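Local coordinates for protein NADP-dependent alcohol dehydrogenase (Entamoeba histolytica, PDB 2OUI) that catalyses the NADP-dependent, reversible interconversion of alcohols with aldehydes or ketones, as a tetrameric zinc-binding alcohol dehydrogenase, at residues L319-A333 against A342-D354. The protein carries 1 engineered substitution. Residues are numbered along the deposited sequence; the frame is centred on the assembly and turned at random.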
ATOM      1  N   LEU A 319     -25.611 -19.746  -4.979  1.00 23.05           N
ATOM      2  CA  LEU A 319     -24.777 -20.212  -6.083  1.00 22.85           C
ATOM      3  C   LEU A 319     -25.139 -21.619  -6.527  1.00 23.77           C
ATOM      4  O   LEU A 319     -24.796 -22.027  -7.626  1.00 26.99           O
ATOM      5  CB  LEU A 319     -23.296 -20.223  -5.679  1.00 21.53           C
ATOM      6  CG  LEU A 319     -22.646 -18.879  -5.344  1.00 23.31           C
ATOM      7  CD1 LEU A 319     -21.194 -19.071  -4.864  1.00 27.55           C
ATOM      8  CD2 LEU A 319     -22.691 -17.969  -6.561  1.00 25.92           C
ATOM      9  N   ILE A 320     -25.793 -22.369  -5.653  1.00 22.25           N
ATOM     10  CA  ILE A 320     -26.006 -23.804  -5.889  1.00 23.29           C
ATOM     11  C   ILE A 320     -27.296 -24.027  -6.669  1.00 24.09           C
ATOM     12  O   ILE A 320     -28.410 -23.798  -6.160  1.00 24.72           O
ATOM     13  CB  ILE A 320     -26.063 -24.574  -4.564  1.00 25.81           C
ATOM     14  CG1 ILE A 320     -24.760 -24.395  -3.769  1.00 25.14           C
ATOM     15  CG2 ILE A 320     -26.347 -26.083  -4.813  1.00 23.59           C
ATOM     16  CD1 ILE A 320     -24.853 -24.906  -2.331  1.00 29.34           C
ATOM     17  N   THR A 321     -27.161 -24.515  -7.893  1.00 23.10           N
ATOM     18  CA  THR A 321     -28.337 -24.731  -8.743  1.00 22.67           C
ATOM     19  C   THR A 321     -28.676 -26.204  -8.965  1.00 25.15           C
ATOM     20  O   THR A 321     -29.792 -26.530  -9.333  1.00 24.53           O
ATOM     21  CB  THR A 321     -28.153 -24.083 -10.114  1.00 24.46           C
ATOM     22  OG1 THR A 321     -26.884 -24.484 -10.660  1.00 25.21           O
ATOM     23  CG2 THR A 321     -28.198 -22.551  -9.976  1.00 24.46           C
ATOM     24  N   HIS A 322     -27.696 -27.075  -8.774  1.00 23.80           N
ATOM     25  CA  HIS A 322     -27.839 -28.497  -9.076  1.00 23.80           C
ATOM     26  C   HIS A 322     -27.195 -29.269  -7.939  1.00 23.97           C
ATOM     27  O   HIS A 322     -26.068 -28.963  -7.546  1.00 24.51           O
ATOM     28  CB  HIS A 322     -27.096 -28.843 -10.362  1.00 21.55           C
ATOM     29  CG  HIS A 322     -27.700 -28.256 -11.597  1.00 22.69           C
ATOM     30  ND1 HIS A 322     -27.536 -26.932 -11.950  1.00 25.15           N
ATOM     31  CD2 HIS A 322     -28.441 -28.820 -12.578  1.00 25.75           C
ATOM     32  CE1 HIS A 322     -28.168 -26.704 -13.089  1.00 30.15           C
ATOM     33  NE2 HIS A 322     -28.729 -27.832 -13.487  1.00 28.05           N
ATOM     34  N   ARG A 323     -27.898 -30.275  -7.427  1.00 23.43           N
ATOM     35  CA  ARG A 323     -27.407 -31.082  -6.317  1.00 25.20           C
ATOM     36  C   ARG A 323     -27.422 -32.568  -6.681  1.00 24.15           C
ATOM     37  O   ARG A 323     -28.448 -33.076  -7.155  1.00 23.72           O
ATOM     38  CB  ARG A 323     -28.264 -30.841  -5.071  1.00 26.50           C
ATOM     39  CG  ARG A 323     -28.145 -29.431  -4.499  1.00 26.71           C
ATOM     40  CD  ARG A 323     -29.146 -29.195  -3.367  1.00 30.47           C
ATOM     41  NE  ARG A 323     -29.289 -27.767  -3.052  1.00 38.84           N
ATOM     42  CZ  ARG A 323     -28.583 -27.129  -2.121  1.00 42.59           C
ATOM     43  NH1 ARG A 323     -27.663 -27.779  -1.399  1.00 46.97           N
ATOM     44  NH2 ARG A 323     -28.783 -25.831  -1.914  1.00 40.46           N
ATOM     45  N   PHE A 324     -26.298 -33.256  -6.457  1.00 20.80           N
ATOM     46  CA  PHE A 324     -26.141 -34.691  -6.772  1.00 21.80           C
ATOM     47  C   PHE A 324     -25.725 -35.443  -5.499  1.00 20.86           C
ATOM     48  O   PHE A 324     -25.207 -34.845  -4.556  1.00 18.90           O
ATOM     49  CB  PHE A 324     -25.001 -34.883  -7.804  1.00 22.54           C
ATOM     50  CG  PHE A 324     -25.290 -34.308  -9.167  1.00 24.86           C
ATOM     51  CD1 PHE A 324     -24.824 -33.050  -9.509  1.00 22.29           C
ATOM     52  CD2 PHE A 324     -25.977 -35.050 -10.119  1.00 26.44           C
ATOM     53  CE1 PHE A 324     -25.085 -32.494 -10.782  1.00 22.13           C
ATOM     54  CE2 PHE A 324     -26.246 -34.526 -11.391  1.00 29.96           C
ATOM     55  CZ  PHE A 324     -25.795 -33.246 -11.722  1.00 25.48           C
ATOM     56  N   GLU A 325     -25.914 -36.755  -5.485  1.00 23.49           N
ATOM     57  CA  GLU A 325     -25.397 -37.567  -4.397  1.00 25.09           C
ATOM     58  C   GLU A 325     -24.530 -38.654  -4.995  1.00 22.63           C
ATOM     59  O   GLU A 325     -24.940 -39.312  -5.953  1.00 23.18           O
ATOM     60  CB  GLU A 325     -26.528 -38.250  -3.629  1.00 27.85           C
ATOM     61  CG  GLU A 325     -27.559 -37.311  -3.030  1.00 40.07           C
ATOM     62  CD  GLU A 325     -27.104 -36.700  -1.714  1.00 54.29           C
ATOM     63  OE1 GLU A 325     -26.437 -37.414  -0.924  1.00 58.56           O
ATOM     64  OE2 GLU A 325     -27.421 -35.512  -1.468  1.00 58.35           O
ATOM     65  N   GLY A 326     -23.355 -38.858  -4.408  1.00 20.96           N
ATOM     66  CA  GLY A 326     -22.504 -39.982  -4.792  1.00 23.10           C
ATOM     67  C   GLY A 326     -21.314 -39.536  -5.603  1.00 23.86           C
ATOM     68  O   GLY A 326     -21.439 -38.681  -6.502  1.00 21.18           O
ATOM     69  N   LEU A 327     -20.159 -40.124  -5.296  1.00 23.49           N
ATOM     70  CA  LEU A 327     -18.911 -39.751  -5.947  1.00 22.60           C
ATOM     71  C   LEU A 327     -18.980 -39.834  -7.479  1.00 23.45           C
ATOM     72  O   LEU A 327     -18.429 -38.978  -8.163  1.00 24.86           O
ATOM     73  CB  LEU A 327     -17.746 -40.587  -5.420  1.00 22.42           C
ATOM     74  CG  LEU A 327     -16.352 -40.238  -5.972  1.00 18.91           C
ATOM     75  CD1 LEU A 327     -15.936 -38.799  -5.715  1.00 20.58           C
ATOM     76  CD2 LEU A 327     -15.276 -41.202  -5.401  1.00 23.43           C
ATOM     77  N   GLU A 328     -19.679 -40.839  -8.006  1.00 23.99           N
ATOM     78  CA  GLU A 328     -19.781 -41.035  -9.449  1.00 27.25           C
ATOM     79  C   GLU A 328     -20.388 -39.809 -10.114  1.00 27.45           C
ATOM     80  O   GLU A 328     -20.066 -39.506 -11.266  1.00 25.85           O
ATOM     81  CB  GLU A 328     -20.629 -42.255  -9.808  1.00 28.90           C
ATOM     82  CG  GLU A 328     -20.810 -43.252  -8.681  1.00 44.49           C
ATOM     83  CD  GLU A 328     -21.939 -42.861  -7.744  1.00 52.91           C
ATOM     84  OE1 GLU A 328     -21.693 -42.816  -6.513  1.00 55.98           O
ATOM     85  OE2 GLU A 328     -23.058 -42.592  -8.249  1.00 56.86           O
ATOM     86  N   LYS A 329     -21.238 -39.080  -9.388  1.00 26.01           N
ATOM     87  CA  LYS A 329     -21.921 -37.926  -9.998  1.00 23.58           C
ATOM     88  C   LYS A 329     -21.041 -36.711 -10.287  1.00 24.06           C
ATOM     89  O   LYS A 329     -21.511 -35.786 -10.950  1.00 24.23           O
ATOM     90  CB  LYS A 329     -23.154 -37.497  -9.192  1.00 24.05           C
ATOM     91  CG  LYS A 329     -24.198 -38.575  -9.005  1.00 25.16           C
ATOM     92  CD  LYS A 329     -24.750 -39.094 -10.303  1.00 28.19           C
ATOM     93  CE  LYS A 329     -25.668 -40.281 -10.035  1.00 41.31           C
ATOM     94  NZ  LYS A 329     -26.215 -40.832 -11.295  1.00 43.25           N
ATOM     95  N   VAL A 330     -19.781 -36.702  -9.839  1.00 22.80           N
ATOM     96  CA  VAL A 330     -18.869 -35.600 -10.213  1.00 22.88           C
ATOM     97  C   VAL A 330     -18.678 -35.547 -11.724  1.00 23.60           C
ATOM     98  O   VAL A 330     -18.458 -34.467 -12.284  1.00 22.50           O
ATOM     99  CB  VAL A 330     -17.488 -35.575  -9.476  1.00 25.04           C
ATOM    100  CG1 VAL A 330     -17.683 -35.433  -7.983  1.00 28.92           C
ATOM    101  CG2 VAL A 330     -16.629 -36.785  -9.802  1.00 24.00           C
ATOM    102  N   GLU A 331     -18.773 -36.701 -12.386  1.00 23.66           N
ATOM    103  CA  GLU A 331     -18.667 -36.696 -13.840  1.00 23.82           C
ATOM    104  C   GLU A 331     -19.831 -35.941 -14.477  1.00 25.05           C
ATOM    105  O   GLU A 331     -19.621 -35.052 -15.326  1.00 24.75           O
ATOM    106  CB  GLU A 331     -18.560 -38.106 -14.390  1.00 25.94           C
ATOM    107  CG  GLU A 331     -18.329 -38.127 -15.886  1.00 29.85           C
ATOM    108  CD  GLU A 331     -17.932 -39.502 -16.379  1.00 38.61           C
ATOM    109  OE1 GLU A 331     -18.342 -40.506 -15.751  1.00 37.52           O
ATOM    110  OE2 GLU A 331     -17.215 -39.574 -17.394  1.00 42.51           O
ATOM    111  N   ASP A 332     -21.046 -36.261 -14.041  1.00 21.58           N
ATOM    112  CA  ASP A 332     -22.248 -35.528 -14.464  1.00 24.70           C
ATOM    113  C   ASP A 332     -22.119 -34.039 -14.179  1.00 25.12           C
ATOM    114  O   ASP A 332     -22.414 -33.204 -15.051  1.00 24.43           O
ATOM    115  CB  ASP A 332     -23.484 -36.076 -13.754  1.00 25.84           C
ATOM    116  CG  ASP A 332     -23.636 -37.571 -13.910  1.00 34.16           C
ATOM    117  OD1 ASP A 332     -22.749 -38.338 -13.462  1.00 36.63           O
ATOM    118  OD2 ASP A 332     -24.668 -37.982 -14.471  1.00 29.80           O
ATOM    119  N   ALA A 333     -21.659 -33.705 -12.970  1.00 22.94           N
ATOM    120  CA  ALA A 333     -21.523 -32.324 -12.560  1.00 23.22           C
ATOM    121  C   ALA A 333     -20.500 -31.597 -13.433  1.00 25.32           C
ATOM    122  O   ALA A 333     -20.724 -30.450 -13.835  1.00 25.39           O
ATOM    123  CB  ALA A 333     -21.133 -32.228 -11.103  1.00 25.13           C
ATOM    124  N   ALA A 342     -29.058 -23.061 -19.210  1.00 35.62           N
ATOM    125  CA  ALA A 342     -29.501 -21.744 -18.707  1.00 35.47           C
ATOM    126  C   ALA A 342     -29.669 -21.715 -17.177  1.00 34.19           C
ATOM    127  O   ALA A 342     -29.470 -20.688 -16.525  1.00 34.84           O
ATOM    128  CB  ALA A 342     -30.822 -21.348 -19.392  1.00 34.91           C
ATOM    129  N   ASP A 343     -30.054 -22.876 -16.667  1.00 32.88           N
ATOM    130  CA  ASP A 343     -30.312 -23.236 -15.287  1.00 35.80           C
ATOM    131  C   ASP A 343     -29.092 -23.124 -14.347  1.00 34.78           C
ATOM    132  O   ASP A 343     -29.250 -23.070 -13.124  1.00 33.23           O
ATOM    133  CB  ASP A 343     -30.721 -24.727 -15.349  1.00 36.84           C
ATOM    134  CG  ASP A 343     -31.663 -25.148 -14.232  1.00 49.47           C
ATOM    135  OD1 ASP A 343     -31.453 -24.757 -13.057  1.00 61.50           O
ATOM    136  OD2 ASP A 343     -32.613 -25.908 -14.534  1.00 54.00           O
ATOM    137  N   LEU A 344     -27.890 -23.086 -14.924  1.00 31.65           N
ATOM    138  CA  LEU A 344     -26.663 -23.380 -14.187  1.00 30.01           C
ATOM    139  C   LEU A 344     -25.984 -22.161 -13.581  1.00 29.95           C
ATOM    140  O   LEU A 344     -25.839 -21.132 -14.235  1.00 28.15           O
ATOM    141  CB  LEU A 344     -25.657 -24.107 -15.101  1.00 30.08           C
ATOM    142  CG  LEU A 344     -24.247 -24.387 -14.533  1.00 29.19           C
ATOM    143  CD1 LEU A 344     -24.315 -25.571 -13.612  1.00 31.16           C
ATOM    144  CD2 LEU A 344     -23.233 -24.655 -15.625  1.00 33.95           C
ATOM    145  N   ILE A 345     -25.583 -22.305 -12.316  1.00 27.59           N
ATOM    146  CA  ILE A 345     -24.524 -21.484 -11.725  1.00 26.59           C
ATOM    147  C   ILE A 345     -23.457 -22.479 -11.236  1.00 27.45           C
ATOM    148  O   ILE A 345     -22.415 -22.626 -11.859  1.00 26.31           O
ATOM    149  CB  ILE A 345     -25.036 -20.547 -10.584  1.00 24.93           C
ATOM    150  CG1 ILE A 345     -26.111 -19.589 -11.139  1.00 27.81           C
ATOM    151  CG2 ILE A 345     -23.846 -19.790  -9.939  1.00 26.10           C
ATOM    152  CD1 ILE A 345     -26.796 -18.717 -10.088  1.00 25.32           C
ATOM    153  N   LYS A 346     -23.752 -23.233 -10.176  1.00 25.58           N
ATOM    154  CA  LYS A 346     -22.750 -24.150  -9.633  1.00 25.28           C
ATOM    155  C   LYS A 346     -23.420 -25.441  -9.136  1.00 25.25           C
ATOM    156  O   LYS A 346     -24.377 -25.375  -8.382  1.00 25.91           O
ATOM    157  CB  LYS A 346     -22.021 -23.424  -8.497  1.00 29.28           C
ATOM    158  CG  LYS A 346     -20.731 -24.018  -8.065  1.00 33.07           C
ATOM    159  CD  LYS A 346     -19.606 -23.736  -9.032  1.00 34.03           C
ATOM    160  CE  LYS A 346     -18.344 -24.307  -8.418  1.00 27.43           C
ATOM    161  NZ  LYS A 346     -17.144 -24.108  -9.277  1.00 24.94           N
ATOM    162  N   PRO A 347     -22.961 -26.615  -9.610  1.00 25.51           N
ATOM    163  CA  PRO A 347     -23.422 -27.876  -9.034  1.00 24.37           C
ATOM    164  C   PRO A 347     -22.587 -28.273  -7.822  1.00 24.11           C
ATOM    165  O   PRO A 347     -21.425 -27.857  -7.676  1.00 23.67           O
ATOM    166  CB  PRO A 347     -23.191 -28.892 -10.157  1.00 26.20           C
ATOM    167  CG  PRO A 347     -22.538 -28.123 -11.309  1.00 25.35           C
ATOM    168  CD  PRO A 347     -22.009 -26.845 -10.714  1.00 26.49           C
ATOM    169  N   VAL A 348     -23.193 -29.048  -6.938  1.00 22.34           N
ATOM    170  CA  VAL A 348     -22.467 -29.642  -5.823  0.50 21.11           C
ATOM    171  C   VAL A 348     -22.829 -31.107  -5.704  1.00 21.56           C
ATOM    172  O   VAL A 348     -23.951 -31.519  -6.003  1.00 22.48           O
ATOM    173  CB  VAL A 348     -22.709 -28.953  -4.453  0.50 20.88           C
ATOM    174  CG1 VAL A 348     -22.018 -27.626  -4.398  0.50 19.81           C
ATOM    175  CG2 VAL A 348     -24.193 -28.817  -4.138  0.50 20.07           C
ATOM    176  N   VAL A 349     -21.852 -31.899  -5.290  1.00 20.95           N
ATOM    177  CA  VAL A 349     -22.051 -33.319  -5.107  1.00 21.51           C
ATOM    178  C   VAL A 349     -21.784 -33.625  -3.642  1.00 22.20           C
ATOM    179  O   VAL A 349     -20.757 -33.250  -3.123  1.00 22.40           O
ATOM    180  CB  VAL A 349     -21.048 -34.120  -5.961  1.00 20.49           C
ATOM    181  CG1 VAL A 349     -21.207 -35.627  -5.726  1.00 17.84           C
ATOM    182  CG2 VAL A 349     -21.235 -33.796  -7.451  1.00 23.15           C
ATOM    183  N   ARG A 350     -22.707 -34.334  -2.999  1.00 23.89           N
ATOM    184  CA  ARG A 350     -22.551 -34.737  -1.612  1.00 24.53           C
ATOM    185  C   ARG A 350     -22.200 -36.223  -1.581  1.00 24.66           C
ATOM    186  O   ARG A 350     -22.785 -37.023  -2.316  1.00 24.89           O
ATOM    187  CB  ARG A 350     -23.838 -34.435  -0.830  1.00 26.82           C
ATOM    188  CG  ARG A 350     -23.740 -34.535   0.701  1.00 32.20           C
ATOM    189  CD  ARG A 350     -22.876 -33.419   1.389  1.00 26.54           C
ATOM    190  NE  ARG A 350     -23.068 -33.452   2.847  1.00 31.07           N
ATOM    191  CZ  ARG A 350     -22.532 -34.356   3.671  1.00 36.93           C
ATOM    192  NH1 ARG A 350     -21.723 -35.321   3.222  1.00 34.37           N
ATOM    193  NH2 ARG A 350     -22.808 -34.301   4.969  1.00 40.15           N
ATOM    194  N   ILE A 351     -21.216 -36.576  -0.752  1.00 24.06           N
ATOM    195  CA  ILE A 351     -20.770 -37.961  -0.595  1.00 24.97           C
ATOM    196  C   ILE A 351     -20.886 -38.351   0.883  1.00 25.52           C
ATOM    197  O   ILE A 351     -20.437 -37.618   1.762  1.00 23.76           O
ATOM    198  CB  ILE A 351     -19.294 -38.168  -1.049  1.00 25.17           C
ATOM    199  CG1 ILE A 351     -19.065 -37.738  -2.508  1.00 24.74           C
ATOM    200  CG2 ILE A 351     -18.885 -39.635  -0.897  1.00 23.05           C
ATOM    201  CD1 ILE A 351     -18.658 -36.297  -2.660  1.00 31.18           C
ATOM    202  N   HIS A 352     -21.492 -39.499   1.137  1.00 26.29           N
ATOM    203  CA  HIS A 352     -21.702 -40.000   2.501  1.00 28.34           C
ATOM    204  C   HIS A 352     -20.922 -41.276   2.809  1.00 26.59           C
ATOM    205  O   HIS A 352     -20.597 -42.060   1.905  1.00 26.99           O
ATOM    206  CB  HIS A 352     -23.191 -40.250   2.766  1.00 27.79           C
ATOM    207  CG  HIS A 352     -24.003 -38.997   2.845  1.00 35.45           C
ATOM    208  ND1 HIS A 352     -24.949 -38.665   1.899  1.00 38.64           N
ATOM    209  CD2 HIS A 352     -23.998 -37.983   3.742  1.00 35.88           C
ATOM    210  CE1 HIS A 352     -25.505 -37.511   2.220  1.00 37.51           C
ATOM    211  NE2 HIS A 352     -24.946 -37.075   3.333  1.00 41.62           N
ATOM    212  N   TYR A 353     -20.630 -41.475   4.096  1.00 24.14           N
ATOM    213  CA  TYR A 353     -19.936 -42.661   4.565  1.00 24.97           C
ATOM    214  C   TYR A 353     -20.642 -43.182   5.820  1.00 26.93           C
ATOM    215  O   TYR A 353     -21.194 -42.387   6.580  1.00 26.40           O
ATOM    216  CB  TYR A 353     -18.486 -42.315   4.898  1.00 24.69           C
ATOM    217  CG  TYR A 353     -17.742 -41.648   3.753  1.00 21.68           C
ATOM    218  CD1 TYR A 353     -17.718 -40.272   3.635  1.00 26.28           C
ATOM    219  CD2 TYR A 353     -17.080 -42.416   2.787  1.00 23.17           C
ATOM    220  CE1 TYR A 353     -17.050 -39.662   2.591  1.00 21.63           C
ATOM    221  CE2 TYR A 353     -16.383 -41.806   1.732  1.00 23.67           C
ATOM    222  CZ  TYR A 353     -16.384 -40.443   1.645  1.00 25.35           C
ATOM    223  OH  TYR A 353     -15.720 -39.846   0.599  1.00 23.48           O
ATOM    224  N   ASP A 354     -20.627 -44.499   6.024  1.00 30.15           N
ATOM    225  CA  ASP A 354     -21.202 -45.128   7.236  1.00 34.14           C
ATOM    226  C   ASP A 354     -20.651 -44.594   8.558  1.00 34.71           C
ATOM    227  O   ASP A 354     -21.371 -44.531   9.557  1.00 34.70           O
ATOM    228  CB  ASP A 354     -20.990 -46.638   7.200  1.00 34.48           C
ATOM    229  CG  ASP A 354     -21.853 -47.315   6.167  1.00 44.29           C
ATOM    230  OD1 ASP A 354     -21.550 -48.480   5.824  1.00 55.56           O
ATOM    231  OD2 ASP A 354     -22.839 -46.688   5.700  1.00 47.44           O
TER
HETATM  232  O   HOH W   1     -32.062 -24.386  -9.912  1.00 54.97           O
HETATM  233  O   HOH W   2     -25.100 -40.097  -1.032  1.00 56.16           O
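V349 meets F324, V330 and A333 through one methyl: CG2 lies 3.9 Å from F324 CB and equally far from V330 CG1, while A333 CB touches it from the helix. Its other branch, CG1, is anti to the backbone N (chi1 177°) and reaches the carbonyl of G326, where the chain turns into helix 329-339. On the same face of the sheet, H322 sets its CB against P347 CB, and its ring brings CE1, edge-on, to 3.8 Å from L344 CA. T321 OG1 lies in the ring plane and shares a hydrogen bond of 2.8 Å with H322 ND1; that hydroxyl also accepts an almost straight bond from I345 N (3.0 Å, 177°). On the other face V348, modelled in two conformers, places CG2 against I320 CG2 in one of them. Backbone hydrogen bonds of the parallel pairing include V348 N to H322 O at 2.9 Å and, just past the strand, G326 N to R350 O at 2.8 Å. A beta bulge between I320 and H322 shifts the register by one, and buried H322 N finds no partner. V349 also bonds through its backbone to L34 of antiparallel strand 27-34, within the same mixed sheet. Strand 320-325, helix 329-339 and strand 346-350 form a beta-alpha-beta unit, its helix over V349 and P347.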